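Putative tRNA (Adenine(37)-N6)-methyltransferase (Pseudomonas aeruginosa, PDB 7BTU) probably methylates N6 of the threonylcarbamoyl-modified adenosine 37 of tRNA, taking the methyl group from S-adenosyl-L-methionine. Local coordinates at the interface of chains A and B. Residues are numbered along the deposited sequence; one frame, centred on the assembly and turned at random. Chains: chain A/B, Putative tRNA (Adenine(37)-N6)-methyltransferase.

Contact 1: the interface of chains A and B. Residues chain A 58-61, 111, 139, 141; chain B 146, 148-150.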
loop_
_atom_site.group_PDB
_atom_site.type_symbol
_atom_site.label_atom_id
_atom_site.label_comp_id
_atom_site.label_asym_id
_atom_site.label_seq_id
_atom_site.Cartn_x
_atom_site.Cartn_y
_atom_site.Cartn_z
ATOM N N GLN A 58 1.297 -19.183 2.712
ATOM C CA GLN A 58 1.747 -18.713 4.012
ATOM C C GLN A 58 1.332 -17.276 4.304
ATOM O O GLN A 58 1.849 -16.694 5.265
ATOM C CB GLN A 58 3.273 -18.814 4.123
ATOM C CG GLN A 58 3.728 -20.233 4.151
ATOM C CD GLN A 58 3.893 -20.705 5.565
ATOM O OE1 GLN A 58 2.940 -21.150 6.194
ATOM N NE2 GLN A 58 5.112 -20.597 6.084
ATOM N N VAL A 59 0.481 -16.662 3.476
ATOM C CA VAL A 59 0.237 -15.220 3.538
ATOM C C VAL A 59 -1.262 -14.985 3.737
ATOM O O VAL A 59 -2.069 -15.403 2.901
ATOM C CB VAL A 59 0.731 -14.525 2.262
ATOM C CG1 VAL A 59 0.314 -13.017 2.228
ATOM C CG2 VAL A 59 2.252 -14.715 2.135
ATOM N N SER A 60 -1.631 -14.271 4.800
ATOM C CA SER A 60 -3.056 -14.173 5.134
ATOM C C SER A 60 -3.738 -13.058 4.369
ATOM O O SER A 60 -4.937 -13.173 4.076
ATOM C CB SER A 60 -3.244 -13.915 6.631
ATOM O OG SER A 60 -2.690 -12.651 6.959
ATOM N N HIS A 61 -2.992 -12.010 4.005
ATOM C CA HIS A 61 -3.552 -10.801 3.376
ATOM C C HIS A 61 -2.655 -10.346 2.224
ATOM O O HIS A 61 -1.431 -10.483 2.293
ATOM C CB HIS A 61 -3.663 -9.611 4.385
ATOM C CG HIS A 61 -4.685 -9.816 5.479
ATOM N ND1 HIS A 61 -4.474 -10.658 6.559
ATOM C CD2 HIS A 61 -5.912 -9.266 5.660
ATOM C CE1 HIS A 61 -5.546 -10.649 7.336
ATOM N NE2 HIS A 61 -6.438 -9.808 6.817
ATOM N N ARG A 111 -8.258 -9.747 2.559
ATOM C CA ARG A 111 -7.905 -11.068 3.086
ATOM C C ARG A 111 -7.859 -12.083 1.951
ATOM O O ARG A 111 -8.791 -12.154 1.146
ATOM C CB ARG A 111 -8.902 -11.526 4.150
ATOM C CG ARG A 111 -8.545 -12.893 4.655
ATOM C CD ARG A 111 -9.397 -13.345 5.798
ATOM N NE ARG A 111 -9.019 -12.761 7.075
ATOM C CZ ARG A 111 -8.002 -13.170 7.836
ATOM N NH1 ARG A 111 -7.242 -14.186 7.437
ATOM N NH2 ARG A 111 -7.757 -12.552 8.997
ATOM N N TYR A 139 1.002 -8.959 2.089
ATOM C CA TYR A 139 1.033 -8.029 3.208
ATOM C C TYR A 139 2.130 -8.501 4.170
ATOM O O TYR A 139 2.165 -9.678 4.571
ATOM C CB TYR A 139 -0.327 -8.009 3.917
ATOM C CG TYR A 139 -0.440 -6.931 4.964
ATOM C CD1 TYR A 139 -0.034 -7.170 6.260
ATOM C CD2 TYR A 139 -0.962 -5.681 4.645
ATOM C CE1 TYR A 139 -0.117 -6.156 7.238
ATOM C CE2 TYR A 139 -1.080 -4.670 5.617
ATOM C CZ TYR A 139 -0.632 -4.907 6.893
ATOM O OH TYR A 139 -0.676 -3.900 7.832
ATOM N N PRO A 141 3.668 -7.660 7.848
ATOM C CA PRO A 141 3.334 -6.801 9.002
ATOM C C PRO A 141 4.466 -5.920 9.481
ATOM O O PRO A 141 4.227 -4.745 9.763
ATOM C CB PRO A 141 2.922 -7.811 10.079
ATOM C CG PRO A 141 2.348 -8.935 9.316
ATOM C CD PRO A 141 3.087 -9.006 7.981
ATOM N N VAL B 146 -3.013 -3.974 9.819
ATOM C CA VAL B 146 -3.936 -5.098 9.902
ATOM C C VAL B 146 -3.437 -6.023 11.009
ATOM O O VAL B 146 -2.483 -6.790 10.819
ATOM C CB VAL B 146 -4.041 -5.838 8.571
ATOM C CG1 VAL B 146 -4.994 -7.058 8.750
ATOM C CG2 VAL B 146 -4.604 -4.864 7.458
ATOM N N ASP B 148 -4.501 -8.617 12.603
ATOM C CA ASP B 148 -4.597 -10.062 12.451
ATOM C C ASP B 148 -3.728 -10.643 11.327
ATOM O O ASP B 148 -3.788 -11.861 11.119
ATOM C CB ASP B 148 -6.051 -10.458 12.224
ATOM C CG ASP B 148 -6.896 -10.260 13.456
ATOM O OD1 ASP B 148 -6.326 -10.052 14.550
ATOM O OD2 ASP B 148 -8.130 -10.303 13.322
ATOM N N ALA B 149 -3.026 -9.828 10.540
ATOM C CA ALA B 149 -2.305 -10.350 9.371
ATOM C C ALA B 149 -1.082 -11.174 9.795
ATOM O O ALA B 149 -0.396 -10.859 10.770
ATOM C CB ALA B 149 -1.886 -9.229 8.422
ATOM N N ARG B 150 -0.828 -12.240 9.048
ATOM C CA ARG B 150 0.281 -13.158 9.271
ATOM C C ARG B 150 1.002 -13.397 7.956
ATOM O O ARG B 150 0.373 -13.446 6.891
ATOM C CB ARG B 150 -0.227 -14.479 9.824
ATOM C CG ARG B 150 -0.966 -14.341 11.138
ATOM C CD ARG B 150 -0.032 -13.771 12.219
ATOM N NE ARG B 150 -0.670 -13.706 13.536
ATOM C CZ ARG B 150 -1.382 -12.667 13.973
ATOM N NH1 ARG B 150 -1.556 -11.592 13.199
ATOM N NH2 ARG B 150 -1.925 -12.703 15.188
HETATM O O HOH W 1 -0.314 -11.178 5.423
HETATM O O HOH W 2 -5.357 -13.413 9.957
#

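Contact 2: the interface of chains A and B. Residues chain A 97, 151, 155; chain B 63, 138-140, 142-144.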
loop_
_atom_site.group_PDB
_atom_site.type_symbol
_atom_site.label_atom_id
_atom_site.label_comp_id
_atom_site.label_asym_id
_atom_site.label_seq_id
_atom_site.Cartn_x
_atom_site.Cartn_y
_atom_site.Cartn_z
ATOM N N ARG A 97 -7.886 9.607 0.114
ATOM C CA ARG A 97 -7.924 8.274 -0.473
ATOM C C ARG A 97 -9.077 8.205 -1.472
ATOM O O ARG A 97 -9.751 7.184 -1.599
ATOM C CB ARG A 97 -8.055 7.215 0.629
ATOM C CG ARG A 97 -6.801 7.128 1.548
ATOM C CD ARG A 97 -7.056 6.472 2.924
ATOM N NE ARG A 97 -7.106 5.001 2.912
ATOM C CZ ARG A 97 -6.076 4.150 3.091
ATOM N NH1 ARG A 97 -4.786 4.572 3.273
ATOM N NH2 ARG A 97 -6.346 2.831 3.044
ATOM N N ASN A 151 -3.658 10.502 11.524
ATOM C CA ASN A 151 -4.410 10.865 10.325
ATOM C C ASN A 151 -5.528 11.824 10.710
ATOM O O ASN A 151 -5.858 11.978 11.881
ATOM C CB ASN A 151 -4.975 9.641 9.570
ATOM C CG ASN A 151 -5.975 8.801 10.392
ATOM O OD1 ASN A 151 -5.628 7.728 10.878
ATOM N ND2 ASN A 151 -7.231 9.253 10.477
ATOM N N ASP A 155 -10.496 10.656 7.610
ATOM C CA ASP A 155 -10.107 9.252 7.472
ATOM C C ASP A 155 -10.371 8.429 8.745
ATOM O O ASP A 155 -9.854 7.306 8.892
ATOM C CB ASP A 155 -8.623 9.196 7.097
ATOM C CG ASP A 155 -8.359 9.766 5.691
ATOM O OD1 ASP A 155 -9.040 9.322 4.754
ATOM O OD2 ASP A 155 -7.492 10.659 5.537
ATOM N N TRP B 63 1.594 6.881 1.789
ATOM C CA TRP B 63 1.904 5.862 0.803
ATOM C C TRP B 63 2.401 6.538 -0.448
ATOM O O TRP B 63 1.761 7.484 -0.928
ATOM C CB TRP B 63 0.641 5.056 0.487
ATOM C CG TRP B 63 0.229 4.046 1.532
ATOM C CD1 TRP B 63 -0.877 4.096 2.347
ATOM C CD2 TRP B 63 0.872 2.787 1.807
ATOM N NE1 TRP B 63 -0.946 2.971 3.098
ATOM C CE2 TRP B 63 0.117 2.150 2.797
ATOM C CE3 TRP B 63 2.029 2.135 1.280
ATOM C CZ2 TRP B 63 0.465 0.882 3.330
ATOM C CZ3 TRP B 63 2.364 0.874 1.774
ATOM C CH2 TRP B 63 1.572 0.260 2.813
ATOM N N PRO B 138 -2.557 9.405 2.064
ATOM C CA PRO B 138 -2.312 9.254 3.512
ATOM C C PRO B 138 -2.303 7.795 3.892
ATOM O O PRO B 138 -3.141 7.029 3.430
ATOM C CB PRO B 138 -3.524 9.950 4.181
ATOM C CG PRO B 138 -4.125 10.778 3.118
ATOM C CD PRO B 138 -3.815 10.117 1.771
ATOM N N TYR B 139 -1.375 7.437 4.783
ATOM C CA TYR B 139 -1.430 6.163 5.481
ATOM C C TYR B 139 -2.472 6.266 6.597
ATOM O O TYR B 139 -2.473 7.224 7.371
ATOM C CB TYR B 139 -0.033 5.821 6.045
ATOM C CG TYR B 139 0.014 4.470 6.728
ATOM C CD1 TYR B 139 -0.452 4.304 8.034
ATOM C CD2 TYR B 139 0.473 3.337 6.034
ATOM C CE1 TYR B 139 -0.430 3.033 8.664
ATOM C CE2 TYR B 139 0.516 2.065 6.666
ATOM C CZ TYR B 139 0.040 1.918 7.934
ATOM O OH TYR B 139 0.071 0.677 8.546
ATOM N N VAL B 140 -3.386 5.300 6.663
ATOM C CA VAL B 140 -4.460 5.339 7.651
ATOM C C VAL B 140 -4.495 4.024 8.413
ATOM O O VAL B 140 -4.875 2.991 7.837
ATOM C CB VAL B 140 -5.831 5.611 6.981
ATOM C CG1 VAL B 140 -6.941 5.726 8.032
ATOM C CG2 VAL B 140 -5.767 6.853 6.151
ATOM N N TYR B 142 -6.352 2.403 10.661
ATOM C CA TYR B 142 -7.452 1.466 10.784
ATOM C C TYR B 142 -7.595 0.638 9.515
ATOM O O TYR B 142 -7.936 -0.545 9.603
ATOM C CB TYR B 142 -8.755 2.193 11.138
ATOM C CG TYR B 142 -9.554 2.627 9.942
ATOM C CD1 TYR B 142 -10.335 1.720 9.234
ATOM C CD2 TYR B 142 -9.586 3.963 9.553
ATOM C CE1 TYR B 142 -11.066 2.112 8.157
ATOM C CE2 TYR B 142 -10.337 4.371 8.446
ATOM C CZ TYR B 142 -11.064 3.447 7.756
ATOM O OH TYR B 142 -11.819 3.842 6.670
ATOM N N ALA B 143 -7.254 1.202 8.353
ATOM C CA ALA B 143 -7.385 0.457 7.110
ATOM C C ALA B 143 -6.112 -0.296 6.732
ATOM O O ALA B 143 -6.214 -1.381 6.155
ATOM C CB ALA B 143 -7.781 1.370 5.944
ATOM N N ASP B 144 -4.935 0.220 7.098
ATOM C CA ASP B 144 -3.664 -0.258 6.550
ATOM C C ASP B 144 -2.850 -1.098 7.538
ATOM O O ASP B 144 -1.985 -1.852 7.105
ATOM C CB ASP B 144 -2.809 0.926 6.084
ATOM C CG ASP B 144 -3.497 1.769 5.013
ATOM O OD1 ASP B 144 -4.365 1.232 4.289
ATOM O OD2 ASP B 144 -3.181 2.968 4.883
HETATM O O HOH W 3 -6.921 5.080 11.533
#

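Contact 3: the interface of chains A and B. Residues chain A 32, 109, 139, 144-146; chain B 139, 144-146, 149.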
loop_
_atom_site.group_PDB
_atom_site.type_symbol
_atom_site.label_atom_id
_atom_site.label_comp_id
_atom_site.label_asym_id
_atom_site.label_seq_id
_atom_site.Cartn_x
_atom_site.Cartn_y
_atom_site.Cartn_z
ATOM N N LEU A 32 -12.388 -4.393 5.924
ATOM C CA LEU A 32 -11.897 -5.563 6.626
ATOM C C LEU A 32 -12.822 -5.984 7.750
ATOM O O LEU A 32 -12.735 -7.131 8.193
ATOM C CB LEU A 32 -10.466 -5.312 7.155
ATOM C CG LEU A 32 -9.424 -5.229 6.030
ATOM C CD1 LEU A 32 -8.023 -4.997 6.585
ATOM C CD2 LEU A 32 -9.422 -6.462 5.061
ATOM N N VAL A 109 -5.786 -3.444 0.744
ATOM C CA VAL A 109 -5.409 -4.735 1.318
ATOM C C VAL A 109 -6.686 -5.535 1.553
ATOM O O VAL A 109 -7.679 -4.991 2.042
ATOM C CB VAL A 109 -4.602 -4.584 2.611
ATOM C CG1 VAL A 109 -5.374 -3.701 3.617
ATOM C CG2 VAL A 109 -4.289 -5.966 3.227
ATOM N N TYR A 139 1.002 -8.959 2.089
ATOM C CA TYR A 139 1.033 -8.029 3.208
ATOM C C TYR A 139 2.130 -8.501 4.170
ATOM O O TYR A 139 2.165 -9.678 4.571
ATOM C CB TYR A 139 -0.327 -8.009 3.917
ATOM C CG TYR A 139 -0.440 -6.931 4.964
ATOM C CD1 TYR A 139 -0.034 -7.170 6.260
ATOM C CD2 TYR A 139 -0.962 -5.681 4.645
ATOM C CE1 TYR A 139 -0.117 -6.156 7.238
ATOM C CE2 TYR A 139 -1.080 -4.670 5.617
ATOM C CZ TYR A 139 -0.632 -4.907 6.893
ATOM O OH TYR A 139 -0.676 -3.900 7.832
ATOM N N ASP A 144 4.505 -3.068 6.899
ATOM C CA ASP A 144 3.301 -2.382 6.428
ATOM C C ASP A 144 2.416 -1.841 7.542
ATOM O O ASP A 144 1.575 -0.979 7.272
ATOM C CB ASP A 144 2.412 -3.337 5.599
ATOM C CG ASP A 144 3.066 -3.809 4.322
ATOM O OD1 ASP A 144 4.043 -3.186 3.866
ATOM O OD2 ASP A 144 2.605 -4.836 3.783
ATOM N N ALA A 145 2.538 -2.357 8.743
ATOM C CA ALA A 145 1.661 -1.997 9.865
ATOM C C ALA A 145 2.356 -0.941 10.698
ATOM O O ALA A 145 3.324 -1.245 11.406
ATOM C CB ALA A 145 1.354 -3.200 10.757
ATOM N N VAL A 146 1.911 0.306 10.555
ATOM C CA VAL A 146 2.370 1.420 11.378
ATOM C C VAL A 146 1.193 1.810 12.295
ATOM O O VAL A 146 0.410 2.722 11.981
ATOM C CB VAL A 146 2.842 2.592 10.498
ATOM C CG1 VAL A 146 3.578 3.669 11.326
ATOM C CG2 VAL A 146 3.642 2.095 9.280
ATOM N N TYR B 139 -1.375 7.437 4.783
ATOM C CA TYR B 139 -1.430 6.163 5.481
ATOM C C TYR B 139 -2.472 6.266 6.597
ATOM O O TYR B 139 -2.473 7.224 7.371
ATOM C CB TYR B 139 -0.033 5.821 6.045
ATOM C CG TYR B 139 0.014 4.470 6.728
ATOM C CD1 TYR B 139 -0.452 4.304 8.034
ATOM C CD2 TYR B 139 0.473 3.337 6.034
ATOM C CE1 TYR B 139 -0.430 3.033 8.664
ATOM C CE2 TYR B 139 0.516 2.065 6.666
ATOM C CZ TYR B 139 0.040 1.918 7.934
ATOM O OH TYR B 139 0.071 0.677 8.546
ATOM N N ASP B 144 -4.935 0.220 7.098
ATOM C CA ASP B 144 -3.664 -0.258 6.550
ATOM C C ASP B 144 -2.850 -1.098 7.538
ATOM O O ASP B 144 -1.985 -1.852 7.105
ATOM C CB ASP B 144 -2.809 0.926 6.084
ATOM C CG ASP B 144 -3.497 1.769 5.013
ATOM O OD1 ASP B 144 -4.365 1.232 4.289
ATOM O OD2 ASP B 144 -3.181 2.968 4.883
ATOM N N ALA B 145 -3.092 -0.958 8.841
ATOM C CA ALA B 145 -2.329 -1.664 9.889
ATOM C C ALA B 145 -3.264 -2.782 10.334
ATOM O O ALA B 145 -4.178 -2.570 11.135
ATOM C CB ALA B 145 -1.968 -0.714 11.031
ATOM N N VAL B 146 -3.013 -3.974 9.819
ATOM C CA VAL B 146 -3.936 -5.098 9.902
ATOM C C VAL B 146 -3.437 -6.023 11.009
ATOM O O VAL B 146 -2.483 -6.790 10.819
ATOM C CB VAL B 146 -4.041 -5.838 8.571
ATOM C CG1 VAL B 146 -4.994 -7.058 8.750
ATOM C CG2 VAL B 146 -4.604 -4.864 7.458
ATOM N N ALA B 149 -3.026 -9.828 10.540
ATOM C CA ALA B 149 -2.305 -10.350 9.371
ATOM C C ALA B 149 -1.082 -11.174 9.795
ATOM O O ALA B 149 -0.396 -10.859 10.770
ATOM C CB ALA B 149 -1.886 -9.229 8.422
#

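Contact 4: the interface of chains A and B. Residues chain A 14, 46-47, 134-135; chain B 75, 94, 102-103.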
loop_
_atom_site.group_PDB
_atom_site.type_symbol
_atom_site.label_atom_id
_atom_site.label_comp_id
_atom_site.label_asym_id
_atom_site.label_seq_id
_atom_site.Cartn_x
_atom_site.Cartn_y
_atom_site.Cartn_z
ATOM N N ILE A 14 -3.172 -7.673 -14.903
ATOM C CA ILE A 14 -2.917 -9.115 -14.806
ATOM C C ILE A 14 -4.191 -9.934 -14.584
ATOM O O ILE A 14 -4.138 -11.177 -14.630
ATOM C CB ILE A 14 -1.933 -9.394 -13.657
ATOM C CG1 ILE A 14 -2.596 -8.992 -12.340
ATOM C CG2 ILE A 14 -0.610 -8.623 -13.859
ATOM C CD1 ILE A 14 -1.742 -9.435 -11.070
ATOM N N PRO A 46 0.118 -14.614 -18.930
ATOM C CA PRO A 46 0.742 -15.799 -18.305
ATOM C C PRO A 46 0.656 -15.778 -16.760
ATOM O O PRO A 46 1.284 -16.597 -16.046
ATOM C CB PRO A 46 2.197 -15.687 -18.767
ATOM C CG PRO A 46 2.447 -14.169 -18.757
ATOM C CD PRO A 46 1.111 -13.547 -19.202
ATOM N N PHE A 47 -0.147 -14.854 -16.234
ATOM C CA PHE A 47 -0.170 -14.632 -14.781
ATOM C C PHE A 47 -1.092 -15.617 -14.091
ATOM O O PHE A 47 -1.148 -15.641 -12.854
ATOM C CB PHE A 47 -0.616 -13.190 -14.454
ATOM C CG PHE A 47 0.103 -12.151 -15.278
ATOM C CD1 PHE A 47 1.458 -11.935 -15.098
ATOM C CD2 PHE A 47 -0.563 -11.465 -16.304
ATOM C CE1 PHE A 47 2.164 -11.019 -15.887
ATOM C CE2 PHE A 47 0.125 -10.532 -17.082
ATOM C CZ PHE A 47 1.495 -10.324 -16.882
ATOM N N LEU A 134 -3.578 -4.736 -11.396
ATOM C CA LEU A 134 -2.240 -4.590 -11.948
ATOM C C LEU A 134 -1.193 -5.415 -11.222
ATOM O O LEU A 134 -0.178 -5.779 -11.826
ATOM C CB LEU A 134 -1.796 -3.119 -11.871
ATOM C CG LEU A 134 -2.761 -2.148 -12.544
ATOM C CD1 LEU A 134 -2.162 -0.773 -12.434
ATOM C CD2 LEU A 134 -2.864 -2.539 -14.019
ATOM N N ASP A 135 -1.403 -5.690 -9.937
ATOM C CA ASP A 135 -0.341 -6.323 -9.157
ATOM C C ASP A 135 -0.974 -6.889 -7.897
ATOM O O ASP A 135 -2.043 -6.436 -7.435
ATOM C CB ASP A 135 0.772 -5.312 -8.803
ATOM C CG ASP A 135 2.128 -5.971 -8.434
ATOM O OD1 ASP A 135 2.271 -7.227 -8.464
ATOM O OD2 ASP A 135 3.066 -5.201 -8.076
ATOM N N LYS B 75 8.825 -11.444 -18.927
ATOM C CA LYS B 75 7.751 -11.746 -17.974
ATOM C C LYS B 75 8.279 -12.595 -16.806
ATOM O O LYS B 75 8.394 -13.817 -16.928
ATOM C CB LYS B 75 6.587 -12.467 -18.691
ATOM N N PHE B 94 4.224 -12.992 -7.031
ATOM C CA PHE B 94 3.126 -12.379 -6.287
ATOM C C PHE B 94 3.169 -12.720 -4.804
ATOM O O PHE B 94 2.365 -12.174 -4.039
ATOM C CB PHE B 94 1.785 -12.807 -6.898
ATOM C CG PHE B 94 1.604 -12.315 -8.301
ATOM C CD1 PHE B 94 1.874 -10.994 -8.617
ATOM C CD2 PHE B 94 1.169 -13.165 -9.310
ATOM C CE1 PHE B 94 1.663 -10.513 -9.962
ATOM C CE2 PHE B 94 0.971 -12.693 -10.607
ATOM C CZ PHE B 94 1.238 -11.390 -10.945
ATOM N N PRO B 102 5.391 -7.799 -12.828
ATOM C CA PRO B 102 4.451 -7.298 -13.844
ATOM C C PRO B 102 4.054 -5.861 -13.546
ATOM O O PRO B 102 3.756 -5.503 -12.405
ATOM C CB PRO B 102 3.249 -8.243 -13.716
ATOM C CG PRO B 102 3.809 -9.510 -13.175
ATOM C CD PRO B 102 4.987 -9.122 -12.301
ATOM N N ASN B 103 4.112 -5.026 -14.574
ATOM C CA ASN B 103 3.757 -3.600 -14.505
ATOM C C ASN B 103 4.710 -2.681 -13.757
ATOM O O ASN B 103 4.583 -1.470 -13.906
ATOM C CB ASN B 103 2.356 -3.421 -13.924
ATOM C CG ASN B 103 1.326 -3.902 -14.890
ATOM O OD1 ASN B 103 1.442 -3.596 -16.065
ATOM N ND2 ASN B 103 0.402 -4.772 -14.452
HETATM O O HOH W 4 3.485 -3.538 -10.511
#

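Contact 1: the interface of chains A and B
A:Ser60 and the backbone of the poorly ordered B:Arg150 are joined by a two-way set of hydrogen bonds just before strand 61-67. The backbone N of A:Ser60 donates to B:Arg150 O (3.0 Å), almost in line with the carbonyl bond, while the hydroxyl OG reaches the same O at 3.2 Å in the carbonyl plane, on a lone pair. In return B:Arg150 N points nearly straight at A:Ser60 OG (2.8 Å, 174° at the hydrogen). OG sits between its own backbone N and carbonyl carbon (chi1 64°), a position that also brings it to the imidazole edge, 2.7 Å from A:His61 ND1, which helps fix the turn of that ring. Further along the segment, B:Val146 N donates to the phenol OH of A:Tyr139 (3.1 Å).

Apolar contact fills the space between these bonds. B:Val146 CG1 lies over one face of the A:His61 imidazole, 3.8 Å from its centroid, with A:Arg111 CG on the opposite face. The methyl CB of B:Ala149 fits between the two rings of chain A, touching A:His61 ND1 and, at 3.5 Å, A:Tyr139 CD1.

Water 1 joins A:Ser60 OG, A:His61 N and A:Tyr139 O to B:Arg150 O. Water 2 links the guanidinium of A:Arg111 to the carbonyl of the poorly ordered B:Asp148. In the deposited dimer the site probably anchors the segment 146-150 of one subunit along the other, reading mostly its backbone.

Contact 2: the interface of chains A and B
B:Val140, extended in the loop after strand 132-138 (phi -128°, psi 112°), lies against A:Arg97, and the short helix 141-144 that follows brings B:Asp144 back to the same arginine. In this TrmO-family methyltransferase the pair forms an intersubunit salt bridge. The two side chains meet tip to tip: A:Arg97 grips the carboxylate end-on, NH1 to B:Asp144 OD2 and NH2 to B:Asp144 OD1, each at 2.8 Å. The fit is twisted, the guanidinium and carboxylate planes standing 41° apart. NH1 also donates in its own plane to the carbonyl of B:Pro138 (3.0 Å to O), which helps set the guanidinium's rotation.

Second-shell donors hold the acid in place. The indole NE1 of B:Trp63 (2.9 Å) meets B:Asp144 OD2 steeply from one side of the carboxylate plane and the backbone N of B:Val140 from the other. OD2 thus accepts three bonds, which would probably favour its charged form.

B:Val140 packs by its two methyls. CG2, beside its own backbone N, meets the aliphatic stem of A:Arg97 (3.5 Å to CD), and CB lies over one guanidinium face. CG1 touches A:Asp155 O (3.4 Å) and A:Asn151 OD1 (3.7 Å), the asparagine side chain crossing the valine at about a right angle. Water 3 bridges A:Asn151 OD1 and B:Tyr142 N.

Contact 3: the interface of chains A and B
A:Tyr139 and B:Tyr139 each push a phenol OH into the end of the partner's helix 141-144, a reciprocal pair about the two-fold axis. The tight part is here. A:Tyr139 OH donates to B:Asp144 O (2.5 Å) and B:Tyr139 OH to A:Asp144 O (2.6 Å), both in the carbonyl plane on a lone pair, with the carbonyl oxygen lying at the edge of the ring. Each OH also accepts a backbone N-H: A:Val146 N meets B:Tyr139 OH at 2.7 Å, nearly straight (175° at the hydrogen), the counterpart of the bond from B:Val146 N. Both phenol oxygens thus act as donor and acceptor at once. The rings swing there with CG anti to the backbone N (chi1 -172° in A:Tyr139), and CB of each subunit's own Asp144 backs one ring face. Between the two pairs, the backbones of A:Ala145 and B:Ala145 pass at 4.0 Å, CA to CA.

Away from the phenols the contact is apolar and thins out at A:Val109, which loses little surface, its CG1 4.1 Å from B:Val146 CG2. A:Leu32 is the closer neighbour: the side chains of A:Leu32 and B:Val146 cross at about a right angle, the leucine methyl CD1 3.5 Å from the same CG2.

Contact 4: the interface of chains A and B
Two chain A loops, carrying A:Ile14 and A:Phe47, and strand 132-138 meet the 3-10 helices 93-95 and 102-104 of chain B. The ring of A:Phe47 is sandwiched from within its own chain: A:Ile14 CG2 lies over the centre of one ring face and A:Pro46 CD over the opposite face, toward the rim. With its faces so occupied, the ring offers its CE1 to B:Pro102, which slides past it in the opposite direction with CG 3.5 Å away. A:Ile14 CG2 reaches B:Pro102 as well, 3.9 Å from CB, so this one methyl packs on both rings.

The other branch of A:Ile14 goes to B:Phe94. CG1 lies between the backbone N and carbonyl carbon (chi1 64°), and CD1 extends tip to tip toward the phenyl CZ at 3.6 Å. Beside it, A:Asp135 OD1 comes in the plane of the B:Phe94 ring at its edge, 3.7 Å from CE1, with carboxylate and ring planes 62° apart; such an approach suits the slightly positive ring hydrogens.

The polar end is formed by B:Asn103, whose amide ND2 donates to A:Leu134 O (2.9 Å, 162° at the hydrogen), on a lone pair in the carbonyl plane and within the amide's own plane. Water 4 bridges A:Asp135 OD2 (3.0 Å) and B:Pro102 O (2.7 Å). The site would help seat these 3-10 helices against the partner's loops and strand 132-138, a mainly apolar seam with a polar border.

Contacts 1, 2 and 3 form a continuous strip: contact 3 lies about 8 Å from contact 1 and 9 Å from contact 2, centre to centre of their C-alpha atoms. Contact 3 shares A:Tyr139, B:Val146 and B:Ala149 with contact 1, and B:Tyr139 and B:Asp144 with contact 2, so B:Asp144 serves the salt bridge with its carboxylate and the phenol with its carbonyl. Contact 4 stands apart, 20 to 25 Å from the others, but strand 132-138 serves both it and contact 2, from chain A and chain B respectively. Repeated by two-fold symmetry, the patches suggest a dimer, though the structure alone does not show it in solution.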